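Side-chain contacts in mandelate racemase/muconate lactonizing protein (Paenibacillus sp., PDB 3V5C), which probably catalyses the magnesium-dependent dehydration of galacturonate as a lyase of the enolase superfamily: residues Pro268-Trp273 / Asp280-Asp285; Arg75-Leu80 / Tyr97-Trp102; Ala30-Arg35 / Asp138-Ala143; Ser348-Arg351 / Glu356-Val359. The protein carries 1 engineered substitution. One frame throughout, in Å; residues are numbered along the deposited sequence.

Interaction 1 of 4, residues Pro268-Trp273 / Asp280-Asp285; sequences PHLIEW and DVLQYD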
loop_
_atom_site.group_PDB
_atom_site.type_symbol
_atom_site.label_atom_id
_atom_site.label_comp_id
_atom_site.label_asym_id
_atom_site.label_seq_id
_atom_site.Cartn_x
_atom_site.Cartn_y
_atom_site.Cartn_z
ATOM N N PRO A 268 -13.783 5.194 13.395
ATOM C CA PRO A 268 -14.814 5.588 12.425
ATOM C C PRO A 268 -14.870 7.089 12.187
ATOM O O PRO A 268 -15.519 7.510 11.221
ATOM C CB PRO A 268 -16.125 5.145 13.100
ATOM C CG PRO A 268 -15.733 4.204 14.158
ATOM C CD PRO A 268 -14.360 4.603 14.608
ATOM N N HIS A 269 -14.240 7.880 13.059
ATOM C CA HIS A 269 -14.270 9.339 12.943
ATOM C C HIS A 269 -12.974 9.937 12.402
ATOM O O HIS A 269 -12.812 11.161 12.378
ATOM C CB HIS A 269 -14.594 9.971 14.306
ATOM C CG HIS A 269 -15.945 9.595 14.829
ATOM N ND1 HIS A 269 -16.323 9.801 16.138
ATOM C CD2 HIS A 269 -17.012 9.036 14.212
ATOM C CE1 HIS A 269 -17.562 9.374 16.308
ATOM N NE2 HIS A 269 -18.003 8.904 15.154
ATOM N N LEU A 270 -12.059 9.078 11.954
ATOM C CA LEU A 270 -10.729 9.542 11.530
ATOM C C LEU A 270 -10.756 10.600 10.434
ATOM O O LEU A 270 -10.042 11.586 10.508
ATOM C CB LEU A 270 -9.835 8.368 11.109
ATOM C CG LEU A 270 -8.430 8.745 10.620
ATOM C CD1 LEU A 270 -7.676 9.481 11.721
ATOM C CD2 LEU A 270 -7.637 7.502 10.181
ATOM N N ILE A 271 -11.598 10.399 9.427
ATOM C CA ILE A 271 -11.652 11.352 8.338
ATOM C C ILE A 271 -12.187 12.684 8.829
ATOM O O ILE A 271 -11.659 13.733 8.492
ATOM C CB ILE A 271 -12.419 10.789 7.126
ATOM C CG1 ILE A 271 -11.592 9.670 6.482
ATOM C CG2 ILE A 271 -12.659 11.888 6.098
ATOM C CD1 ILE A 271 -12.401 8.762 5.577
ATOM N N GLU A 272 -13.217 12.644 9.674
ATOM C CA GLU A 272 -13.705 13.855 10.314
ATOM C C GLU A 272 -12.565 14.591 11.053
ATOM O O GLU A 272 -12.363 15.800 10.870
ATOM C CB GLU A 272 -14.870 13.512 11.249
ATOM C CG GLU A 272 -15.463 14.704 11.967
ATOM C CD GLU A 272 -16.677 14.341 12.813
ATOM O OE1 GLU A 272 -17.154 13.187 12.723
ATOM O OE2 GLU A 272 -17.153 15.218 13.568
ATOM N N TRP A 273 -11.801 13.869 11.865
ATOM C CA TRP A 273 -10.656 14.473 12.539
ATOM C C TRP A 273 -9.664 15.079 11.546
ATOM O O TRP A 273 -9.137 16.168 11.768
ATOM C CB TRP A 273 -9.941 13.435 13.403
ATOM C CG TRP A 273 -10.826 12.831 14.448
ATOM C CD1 TRP A 273 -12.050 13.297 14.861
ATOM C CD2 TRP A 273 -10.578 11.637 15.195
ATOM N NE1 TRP A 273 -12.569 12.461 15.823
ATOM C CE2 TRP A 273 -11.678 11.444 16.054
ATOM C CE3 TRP A 273 -9.509 10.731 15.255
ATOM C CZ2 TRP A 273 -11.753 10.365 16.936
ATOM C CZ3 TRP A 273 -9.589 9.657 16.118
ATOM C CH2 TRP A 273 -10.696 9.487 16.960
ATOM N N ASP A 280 -3.058 14.501 8.583
ATOM C CA ASP A 280 -2.769 15.039 7.252
ATOM C C ASP A 280 -2.812 14.011 6.128
ATOM O O ASP A 280 -3.145 14.343 4.998
ATOM C CB ASP A 280 -1.382 15.678 7.255
ATOM C CG ASP A 280 -1.252 16.727 8.327
ATOM O OD1 ASP A 280 -2.056 17.688 8.316
ATOM O OD2 ASP A 280 -0.384 16.573 9.199
ATOM N N VAL A 281 -2.456 12.767 6.447
ATOM C CA VAL A 281 -2.254 11.728 5.455
ATOM C C VAL A 281 -3.054 10.514 5.889
ATOM O O VAL A 281 -2.922 10.057 7.021
ATOM C CB VAL A 281 -0.771 11.309 5.400
ATOM C CG1 VAL A 281 -0.574 10.176 4.411
ATOM C CG2 VAL A 281 0.120 12.498 5.034
ATOM N N LEU A 282 -3.900 10.018 4.999
ATOM C CA LEU A 282 -4.778 8.885 5.316
ATOM C C LEU A 282 -4.261 7.611 4.671
ATOM O O LEU A 282 -3.874 7.609 3.495
ATOM C CB LEU A 282 -6.206 9.154 4.852
ATOM C CG LEU A 282 -7.043 10.126 5.694
ATOM C CD1 LEU A 282 -7.111 9.664 7.157
ATOM C CD2 LEU A 282 -6.517 11.547 5.594
ATOM N N GLN A 283 -4.293 6.515 5.418
ATOM C CA GLN A 283 -3.556 5.327 5.005
ATOM C C GLN A 283 -4.366 4.050 5.008
ATOM O O GLN A 283 -3.828 2.983 5.278
ATOM C CB GLN A 283 -2.313 5.157 5.902
ATOM C CG GLN A 283 -1.411 6.396 5.907
ATOM C CD GLN A 283 -0.200 6.201 6.795
ATOM O OE1 GLN A 283 -0.330 6.013 8.002
ATOM N NE2 GLN A 283 0.987 6.235 6.195
ATOM N N TYR A 284 -5.651 4.152 4.676
ATOM C CA TYR A 284 -6.442 2.948 4.443
ATOM C C TYR A 284 -5.748 2.024 3.451
ATOM O O TYR A 284 -5.094 2.457 2.511
ATOM C CB TYR A 284 -7.865 3.297 3.979
ATOM C CG TYR A 284 -8.541 4.198 4.966
ATOM C CD1 TYR A 284 -9.220 3.666 6.042
ATOM C CD2 TYR A 284 -8.448 5.581 4.856
ATOM C CE1 TYR A 284 -9.823 4.492 6.989
ATOM C CE2 TYR A 284 -9.040 6.417 5.794
ATOM C CZ TYR A 284 -9.718 5.865 6.852
ATOM O OH TYR A 284 -10.316 6.705 7.773
ATOM N N ASP A 285 -5.880 0.731 3.695
ATOM C CA ASP A 285 -5.150 -0.282 2.932
ATOM C C ASP A 285 -5.694 -0.438 1.499
ATOM O O ASP A 285 -6.901 -0.302 1.248
ATOM C CB ASP A 285 -5.213 -1.605 3.715
ATOM C CG ASP A 285 -4.459 -2.752 3.045
ATOM O OD1 ASP A 285 -3.243 -2.900 3.312
ATOM O OD2 ASP A 285 -5.098 -3.557 2.328
#
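In the beta-alpha-beta unit formed by strand 258-261, helix 270-275 and strand 281-282, Leu270 and Ile271 lean on Leu282 and Tyr284. The unit belongs to the TIM-type barrel of the enolase fold. Its helix packs on the outgoing strand and the residues just beyond it. The nearest backbones are those of Ile271 and Leu282, with CA atoms 7.9 Å apart. No hydrogen bond crosses between the two segments, so the contact is made by packing.

Leu270 starts toward the strand and uses its CD2 branch. CG lies anti to the backbone N (chi1 179°), which turns the side chain to the strand, where CD2 meets two partners. CD2 is 3.8 Å from CD1 of Leu282. The same methyl is 3.7 Å from OH of Tyr284. Leu270 runs past both partners in the opposite direction to theirs.

Ile271 comes to Tyr284 with its longer branch and crosses the tyrosine at a slant. CD1 lies 4.1 Å from CE2 of Tyr284, approaching the ring obliquely. The phenol end therefore has Leu270 and Ile271 as neighbours.

Helix 291-303 extends the apolar layer. Its Leu297 touches both Ile271 and Tyr284, and its Leu301 touches Leu282. The contact also lies near the metal site: the side chain of Leu270 is about 6 Å from the bound magnesium ion, which Glu238 and Asp261 help to hold. Across the two segments, the shortest side-chain approach to Tyr284 runs from Ile271 CG1 to the phenol OH, at 3.5 Å.

Interaction 2 of 4, residues Arg75-Leu80 / Tyr97-Trp102; sequences RRLLDL and YPVLDW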
loop_
_atom_site.group_PDB
_atom_site.type_symbol
_atom_site.label_atom_id
_atom_site.label_comp_id
_atom_site.label_asym_id
_atom_site.label_seq_id
_atom_site.Cartn_x
_atom_site.Cartn_y
_atom_site.Cartn_z
ATOM N N ARG A 75 -23.794 -13.663 -14.499
ATOM C CA ARG A 75 -24.152 -12.254 -14.411
ATOM C C ARG A 75 -23.479 -11.414 -15.498
ATOM O O ARG A 75 -22.352 -11.692 -15.915
ATOM C CB ARG A 75 -23.859 -11.699 -13.010
ATOM C CG ARG A 75 -24.704 -12.328 -11.895
ATOM C CD ARG A 75 -24.514 -11.586 -10.585
ATOM N NE ARG A 75 -25.049 -12.301 -9.422
ATOM C CZ ARG A 75 -26.097 -11.901 -8.710
ATOM N NH1 ARG A 75 -26.743 -10.787 -9.040
ATOM N NH2 ARG A 75 -26.502 -12.614 -7.665
ATOM N N ARG A 76 -24.186 -10.394 -15.976
ATOM C CA ARG A 76 -23.628 -9.460 -16.948
ATOM C C ARG A 76 -22.638 -8.517 -16.262
ATOM O O ARG A 76 -22.923 -7.989 -15.185
ATOM C CB ARG A 76 -24.752 -8.662 -17.619
ATOM C CG ARG A 76 -25.843 -9.552 -18.207
ATOM C CD ARG A 76 -26.944 -8.753 -18.892
ATOM N NE ARG A 76 -28.017 -9.635 -19.360
ATOM C CZ ARG A 76 -28.109 -10.134 -20.592
ATOM N NH1 ARG A 76 -27.203 -9.840 -21.513
ATOM N NH2 ARG A 76 -29.119 -10.935 -20.906
ATOM N N LEU A 77 -21.468 -8.344 -16.870
ATOM C CA LEU A 77 -20.445 -7.434 -16.327
ATOM C C LEU A 77 -21.025 -6.050 -16.033
ATOM O O LEU A 77 -20.718 -5.452 -15.002
ATOM C CB LEU A 77 -19.240 -7.318 -17.269
ATOM C CG LEU A 77 -18.182 -6.265 -16.898
ATOM C CD1 LEU A 77 -17.582 -6.538 -15.516
ATOM C CD2 LEU A 77 -17.093 -6.253 -17.947
ATOM N N LEU A 78 -21.860 -5.528 -16.926
ATOM C CA LEU A 78 -22.470 -4.215 -16.686
ATOM C C LEU A 78 -23.226 -4.155 -15.361
ATOM O O LEU A 78 -23.279 -3.105 -14.718
ATOM C CB LEU A 78 -23.440 -3.840 -17.807
ATOM C CG LEU A 78 -22.834 -3.337 -19.112
ATOM C CD1 LEU A 78 -23.938 -3.141 -20.133
ATOM C CD2 LEU A 78 -22.054 -2.037 -18.899
ATOM N N ASP A 79 -23.816 -5.274 -14.961
ATOM C CA ASP A 79 -24.645 -5.287 -13.764
ATOM C C ASP A 79 -23.818 -5.245 -12.477
ATOM O O ASP A 79 -24.362 -5.055 -11.388
ATOM C CB ASP A 79 -25.581 -6.493 -13.760
ATOM C CG ASP A 79 -26.655 -6.401 -14.840
ATOM O OD1 ASP A 79 -27.006 -5.268 -15.247
ATOM O OD2 ASP A 79 -27.137 -7.461 -15.272
ATOM N N LEU A 80 -22.505 -5.435 -12.606
ATOM C CA LEU A 80 -21.627 -5.316 -11.447
ATOM C C LEU A 80 -21.393 -3.856 -11.078
ATOM O O LEU A 80 -20.795 -3.569 -10.044
ATOM C CB LEU A 80 -20.278 -5.983 -11.706
ATOM C CG LEU A 80 -20.236 -7.427 -12.199
ATOM C CD1 LEU A 80 -18.817 -7.955 -12.015
ATOM C CD2 LEU A 80 -21.231 -8.306 -11.490
ATOM N N TYR A 97 -10.199 -6.272 -8.608
ATOM C CA TYR A 97 -8.917 -6.330 -9.279
ATOM C C TYR A 97 -8.952 -7.185 -10.547
ATOM O O TYR A 97 -8.562 -6.715 -11.609
ATOM C CB TYR A 97 -7.772 -6.705 -8.311
ATOM C CG TYR A 97 -7.399 -5.563 -7.381
ATOM C CD1 TYR A 97 -6.841 -4.389 -7.891
ATOM C CD2 TYR A 97 -7.619 -5.628 -6.002
ATOM C CE1 TYR A 97 -6.491 -3.325 -7.093
ATOM C CE2 TYR A 97 -7.251 -4.554 -5.179
ATOM C CZ TYR A 97 -6.704 -3.398 -5.746
ATOM O OH TYR A 97 -6.324 -2.321 -4.971
ATOM N N PRO A 98 -9.426 -8.437 -10.450
ATOM C CA PRO A 98 -9.584 -9.169 -11.719
ATOM C C PRO A 98 -10.477 -8.433 -12.741
ATOM O O PRO A 98 -10.212 -8.523 -13.943
ATOM C CB PRO A 98 -10.248 -10.490 -11.296
ATOM C CG PRO A 98 -9.976 -10.610 -9.798
ATOM C CD PRO A 98 -9.843 -9.215 -9.266
ATOM N N VAL A 99 -11.524 -7.743 -12.296
ATOM C CA VAL A 99 -12.386 -7.037 -13.249
ATOM C C VAL A 99 -11.679 -5.845 -13.892
ATOM O O VAL A 99 -11.754 -5.631 -15.115
ATOM C CB VAL A 99 -13.723 -6.611 -12.591
ATOM C CG1 VAL A 99 -14.421 -5.547 -13.422
ATOM C CG2 VAL A 99 -14.609 -7.833 -12.441
ATOM N N LEU A 100 -10.956 -5.081 -13.092
ATOM C CA LEU A 100 -10.213 -3.965 -13.657
ATOM C C LEU A 100 -9.132 -4.467 -14.618
ATOM O O LEU A 100 -8.887 -3.860 -15.662
ATOM C CB LEU A 100 -9.625 -3.086 -12.544
ATOM C CG LEU A 100 -10.652 -2.217 -11.819
ATOM C CD1 LEU A 100 -10.044 -1.654 -10.550
ATOM C CD2 LEU A 100 -11.122 -1.087 -12.714
ATOM N N ASP A 101 -8.458 -5.557 -14.264
ATOM C CA ASP A 101 -7.445 -6.111 -15.153
ATOM C C ASP A 101 -8.113 -6.549 -16.449
ATOM O O ASP A 101 -7.587 -6.320 -17.534
ATOM C CB ASP A 101 -6.758 -7.309 -14.505
ATOM C CG ASP A 101 -5.561 -7.797 -15.314
ATOM O OD1 ASP A 101 -4.740 -6.957 -15.709
ATOM O OD2 ASP A 101 -5.457 -9.004 -15.566
ATOM N N TRP A 102 -9.278 -7.175 -16.314
ATOM C CA TRP A 102 -10.019 -7.681 -17.471
ATOM C C TRP A 102 -10.338 -6.525 -18.412
ATOM O O TRP A 102 -10.096 -6.627 -19.620
ATOM C CB TRP A 102 -11.301 -8.413 -17.058
ATOM C CG TRP A 102 -11.987 -9.037 -18.246
ATOM C CD1 TRP A 102 -11.845 -10.312 -18.683
ATOM C CD2 TRP A 102 -12.899 -8.393 -19.145
ATOM N NE1 TRP A 102 -12.616 -10.514 -19.818
ATOM C CE2 TRP A 102 -13.268 -9.346 -20.116
ATOM C CE3 TRP A 102 -13.442 -7.104 -19.220
ATOM C CZ2 TRP A 102 -14.175 -9.054 -21.146
ATOM C CZ3 TRP A 102 -14.332 -6.808 -20.250
ATOM C CH2 TRP A 102 -14.682 -7.783 -21.201
#
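The short 3-10 segment 77-80 faces one side of helix 92-107, with the CA atoms of Leu77 and Val99 8.6 Å apart. That spacing leaves room for side chains alone, and no hydrogen bond links the two segments. The contact lies in what is probably the N-terminal capping domain of the enolase fold, where helix 92-107 packs on an antiparallel sheet.

Leu77 is the main link and forks between two residues of the helix. Its CG stands anti to the backbone N (chi1 173°), which directs the two methyls at the helix. CD1 meets CG1 of Val99 at 3.9 Å, the two side chains running past each other in opposite senses. CD2 goes to the six-membered ring of Trp102, which it approaches obliquely.

Leu80 lies one 3-10 turn further on, and its N bonds to the O of Leu77 at 3.0 Å. Its side chain points to the helix as well. CD1 of Leu80 reaches CG2 of Val99 at 4.2 Å, so each methyl of this valine has its own leucine.

All four residues are buried. Ile50 of strand 42-52 also packs on Val99, Ile52 touches Leu77, and Trp12 meets the Trp102 ring at a steep angle. The closest approach between the two segments is from CD2 of Leu77 to CZ3 of Trp102, at 3.6 Å.

Interaction 3 of 4, residues Ala30-Arg35 / Asp138-Ala143; sequences AGANGR and DDLHLA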
loop_
_atom_site.group_PDB
_atom_site.type_symbol
_atom_site.label_atom_id
_atom_site.label_comp_id
_atom_site.label_asym_id
_atom_site.label_seq_id
_atom_site.Cartn_x
_atom_site.Cartn_y
_atom_site.Cartn_z
ATOM N N ALA A 30 12.032 -9.674 7.209
ATOM C CA ALA A 30 11.566 -8.533 7.992
ATOM C C ALA A 30 11.415 -8.911 9.457
ATOM O O ALA A 30 10.775 -9.912 9.789
ATOM C CB ALA A 30 10.231 -8.018 7.436
ATOM N N GLY A 31 12.031 -8.123 10.327
ATOM C CA GLY A 31 11.992 -8.379 11.757
ATOM C C GLY A 31 10.686 -7.979 12.413
ATOM O O GLY A 31 9.649 -7.879 11.749
ATOM N N ALA A 32 10.749 -7.784 13.729
ATOM C CA ALA A 32 9.600 -7.361 14.510
ATOM C C ALA A 32 9.231 -5.915 14.207
ATOM O O ALA A 32 9.997 -5.177 13.588
ATOM C CB ALA A 32 9.896 -7.527 16.005
ATOM N N ASN A 33 8.030 -5.519 14.631
ATOM C CA ASN A 33 7.680 -4.103 14.677
ATOM C C ASN A 33 7.255 -3.735 16.091
ATOM O O ASN A 33 7.405 -4.538 17.010
ATOM C CB ASN A 33 6.625 -3.714 13.628
ATOM C CG ASN A 33 5.247 -4.281 13.926
ATOM O OD1 ASN A 33 4.970 -4.723 15.035
ATOM N ND2 ASN A 33 4.370 -4.277 12.911
ATOM N N GLY A 34 6.752 -2.518 16.262
ATOM C CA GLY A 34 6.396 -2.035 17.584
ATOM C C GLY A 34 5.510 -2.967 18.408
ATOM O O GLY A 34 5.628 -3.017 19.641
ATOM N N ARG A 35 4.611 -3.691 17.738
ATOM C CA ARG A 35 3.587 -4.472 18.438
ATOM C C ARG A 35 3.692 -5.983 18.335
ATOM O O ARG A 35 3.221 -6.685 19.229
ATOM C CB ARG A 35 2.185 -4.053 17.979
ATOM C CG ARG A 35 1.966 -4.220 16.493
ATOM C CD ARG A 35 0.527 -3.867 16.120
ATOM N NE ARG A 35 -0.419 -4.790 16.736
ATOM C CZ ARG A 35 -0.829 -5.929 16.180
ATOM N NH1 ARG A 35 -1.692 -6.702 16.815
ATOM N NH2 ARG A 35 -0.381 -6.298 14.981
ATOM N N ASP A 138 15.269 -4.904 12.777
ATOM C CA ASP A 138 16.172 -5.965 12.346
ATOM C C ASP A 138 17.457 -5.995 13.166
ATOM O O ASP A 138 18.367 -6.799 12.899
ATOM C CB ASP A 138 16.480 -5.761 10.875
ATOM C CG ASP A 138 15.220 -5.804 10.025
ATOM O OD1 ASP A 138 14.466 -6.800 10.154
ATOM O OD2 ASP A 138 14.996 -4.860 9.243
ATOM N N ASP A 139 17.490 -5.125 14.167
ATOM C CA ASP A 139 18.655 -4.885 15.015
ATOM C C ASP A 139 18.505 -5.451 16.417
ATOM O O ASP A 139 19.371 -5.210 17.256
ATOM C CB ASP A 139 18.823 -3.384 15.176
ATOM C CG ASP A 139 17.579 -2.735 15.766
ATOM O OD1 ASP A 139 16.525 -2.810 15.116
ATOM O OD2 ASP A 139 17.646 -2.182 16.881
ATOM N N LEU A 140 17.416 -6.161 16.701
ATOM C CA LEU A 140 17.108 -6.496 18.091
ATOM C C LEU A 140 18.071 -7.516 18.704
ATOM O O LEU A 140 18.176 -7.595 19.929
ATOM C CB LEU A 140 15.662 -6.962 18.245
ATOM C CG LEU A 140 14.582 -5.904 18.013
ATOM C CD1 LEU A 140 13.224 -6.531 18.236
ATOM C CD2 LEU A 140 14.782 -4.733 18.953
ATOM N N HIS A 141 18.770 -8.274 17.857
ATOM C CA HIS A 141 19.744 -9.259 18.324
ATOM C C HIS A 141 21.055 -8.595 18.729
ATOM O O HIS A 141 21.929 -9.252 19.305
ATOM C CB HIS A 141 20.006 -10.301 17.243
ATOM C CG HIS A 141 20.600 -9.740 15.993
ATOM N ND1 HIS A 141 19.880 -8.964 15.108
ATOM C CD2 HIS A 141 21.838 -9.871 15.458
ATOM C CE1 HIS A 141 20.658 -8.624 14.094
ATOM N NE2 HIS A 141 21.851 -9.166 14.280
ATOM N N LEU A 142 21.190 -7.306 18.425
ATOM C CA LEU A 142 22.383 -6.535 18.771
ATOM C C LEU A 142 22.183 -5.699 20.042
ATOM O O LEU A 142 21.277 -4.857 20.127
ATOM C CB LEU A 142 22.798 -5.629 17.608
ATOM C CG LEU A 142 23.169 -6.351 16.314
ATOM C CD1 LEU A 142 23.435 -5.343 15.200
ATOM C CD2 LEU A 142 24.382 -7.276 16.539
ATOM N N ALA A 143 23.027 -5.931 21.039
ATOM C CA ALA A 143 22.919 -5.176 22.284
ATOM C C ALA A 143 23.473 -3.758 22.161
ATOM O O ALA A 143 23.067 -2.862 22.900
ATOM C CB ALA A 143 23.602 -5.925 23.423
#
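Asp138 reaches Gly31 with one carboxylate oxygen. From its CB the side chain turns so that CG is anti to the carbonyl carbon and beside the backbone N (chi1 -60°). This brings CG to 4.0 Å from the N of Gly31. At the tip, OD1 accepts a hydrogen bond from that N at 2.8 Å. The donor lies nearly on the line of the C-O bond, but the bond is bent at the hydrogen, with an angle of 132°. OD1 is also 3.3 Å from the CA of Gly31, a close approach helped by the absence of a CB there. OD2 lies close to the carboxylate of Glu155 on helix 145-161. Two acids so near would be expected to make a proton on one of them easier to keep.

An alanine at Asp138 is likely to leave the Gly31 N-H without this acceptor.

A small apolar touch adds to the contact: CB of Ala32 meets CD1 of Leu140 at 4.1 Å. Each loop also has a turn of its own. Asn33 OD1 accepts from the N of Arg35 in an Asx turn, and a type I beta turn runs from Asp139 to Leu142. The contact joins the loop between strands 14-30 and 42-52 to the loop after strand 126-135, consistent with the enolase-superfamily pattern of a capping-domain loop resting on the barrel rim.

Interaction 4 of 4, residues Ser348-Arg351 / Glu356-Val359; sequences SGYR and EIHV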
loop_
_atom_site.group_PDB
_atom_site.type_symbol
_atom_site.label_atom_id
_atom_site.label_comp_id
_atom_site.label_asym_id
_atom_site.label_seq_id
_atom_site.Cartn_x
_atom_site.Cartn_y
_atom_site.Cartn_z
ATOM N N SER A 348 8.005 -7.645 -13.936
ATOM C CA SER A 348 9.206 -7.053 -14.534
ATOM C C SER A 348 8.928 -5.827 -15.416
ATOM O O SER A 348 9.850 -5.079 -15.775
ATOM C CB SER A 348 9.969 -8.110 -15.329
ATOM O OG SER A 348 9.244 -8.493 -16.475
ATOM N N GLY A 349 7.665 -5.613 -15.770
ATOM C CA GLY A 349 7.298 -4.401 -16.487
ATOM C C GLY A 349 7.474 -3.146 -15.640
ATOM O O GLY A 349 7.578 -2.041 -16.167
ATOM N N TYR A 350 7.497 -3.313 -14.320
ATOM C CA TYR A 350 7.720 -2.205 -13.399
ATOM C C TYR A 350 9.201 -2.088 -13.064
ATOM O O TYR A 350 9.903 -3.092 -12.970
ATOM C CB TYR A 350 6.970 -2.440 -12.083
ATOM C CG TYR A 350 5.459 -2.371 -12.180
ATOM C CD1 TYR A 350 4.715 -3.424 -12.719
ATOM C CD2 TYR A 350 4.774 -1.267 -11.690
ATOM C CE1 TYR A 350 3.325 -3.364 -12.789
ATOM C CE2 TYR A 350 3.389 -1.200 -11.760
ATOM C CZ TYR A 350 2.670 -2.249 -12.309
ATOM O OH TYR A 350 1.289 -2.166 -12.365
ATOM N N ARG A 351 9.672 -0.863 -12.858
ATOM C CA ARG A 351 11.023 -0.675 -12.358
ATOM C C ARG A 351 11.098 0.489 -11.374
ATOM O O ARG A 351 10.251 1.391 -11.401
ATOM C CB ARG A 351 12.004 -0.493 -13.515
ATOM C CG ARG A 351 11.696 0.688 -14.403
ATOM C CD ARG A 351 12.678 0.782 -15.586
ATOM N NE ARG A 351 12.532 2.065 -16.262
ATOM C CZ ARG A 351 13.210 3.157 -15.928
ATOM N NH1 ARG A 351 14.095 3.110 -14.942
ATOM N NH2 ARG A 351 13.010 4.294 -16.582
ATOM N N GLU A 356 11.226 6.480 -7.368
ATOM C CA GLU A 356 9.948 6.408 -8.073
ATOM C C GLU A 356 9.754 5.035 -8.702
ATOM O O GLU A 356 10.721 4.393 -9.173
ATOM C CB GLU A 356 9.875 7.466 -9.177
ATOM C CG GLU A 356 10.117 8.907 -8.702
ATOM C CD GLU A 356 10.123 9.919 -9.843
ATOM O OE1 GLU A 356 10.883 9.728 -10.816
ATOM O OE2 GLU A 356 9.365 10.908 -9.770
ATOM N N ILE A 357 8.496 4.592 -8.722
ATOM C CA ILE A 357 8.129 3.386 -9.441
ATOM C C ILE A 357 7.590 3.762 -10.814
ATOM O O ILE A 357 6.713 4.625 -10.938
ATOM C CB ILE A 357 7.138 2.500 -8.622
ATOM C CG1 ILE A 357 6.813 1.206 -9.347
ATOM C CG2 ILE A 357 5.840 3.255 -8.276
ATOM C CD1 ILE A 357 6.305 0.094 -8.403
ATOM N N HIS A 358 8.159 3.152 -11.851
ATOM C CA HIS A 358 7.715 3.383 -13.212
ATOM C C HIS A 358 6.687 2.331 -13.584
ATOM O O HIS A 358 6.998 1.155 -13.679
ATOM C CB HIS A 358 8.913 3.349 -14.171
ATOM C CG HIS A 358 9.846 4.502 -13.985
ATOM N ND1 HIS A 358 10.069 5.443 -14.966
ATOM C CD2 HIS A 358 10.574 4.894 -12.913
ATOM C CE1 HIS A 358 10.915 6.353 -14.516
ATOM N NE2 HIS A 358 11.228 6.051 -13.269
ATOM N N VAL A 359 5.443 2.766 -13.729
ATOM C CA VAL A 359 4.339 1.866 -14.046
ATOM C C VAL A 359 4.274 1.690 -15.566
ATOM O O VAL A 359 4.236 2.684 -16.284
ATOM C CB VAL A 359 3.003 2.445 -13.524
ATOM C CG1 VAL A 359 1.861 1.466 -13.797
ATOM C CG2 VAL A 359 3.085 2.723 -12.025
HETATM O O HOH W 1 8.027 0.547 -16.304
#
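Arg351 and His358 form an antiparallel hydrogen-bonded pair in the beta hairpin of strands 351-353 and 356-359. Strand 356-359 also pairs with strand 126-135, which ties the hairpin to the barrel sheet.

The backbone bonds are unequal. The bond from His358 N to Arg351 O is 2.8 Å long and straight at the hydrogen. The return bond, Arg351 N to His358 O, is weak at 3.4 Å. A water donates to both Gly349 O and His358 O and so links the loop before Arg351 to the strand.

The Arg351 guanidinium lies flat on the His358 ring, stacked with centres 4.1 Å apart and planes at 25°. Arg351 CG sits between the backbone N and carbonyl carbon (chi1 59°), and the extended chain beyond it carries the group over the ring. NH1 also forms a salt bridge with Glu353. A serine in place of His358 would probably leave the guanidinium face without its ring and freer to turn.

Apolar packing involves Tyr350, whose OH bonds to Phe365 O. It crosses Ile357 at a slant, with Tyr350 CD2 3.9 Å from Ile357 CD1. Val359 lies alongside the tyrosine, pointing the same way, with CG1 3.7 Å from CE2 of Tyr350.

Interactions 1 and 4 reach the same barrel sheet from opposite sides of the chain's centre; their nearest atoms are about 15 Å apart. Interaction 1 lies by the magnesium site. Interaction 2 belongs to the part that probably caps the barrel. Its nearest atoms come within about 7 Å of interaction 1 and about 8 Å of interaction 4. Phe365 links interactions 2 and 4: its N bonds to the Asp101 carboxylate and its O to the Tyr350 hydroxyl. Interaction 3 lies apart, its centre about 43 Å from that of interaction 2. Along the chain, however, interaction 2 is nested inside the span that interaction 3 closes. None of the four touches another.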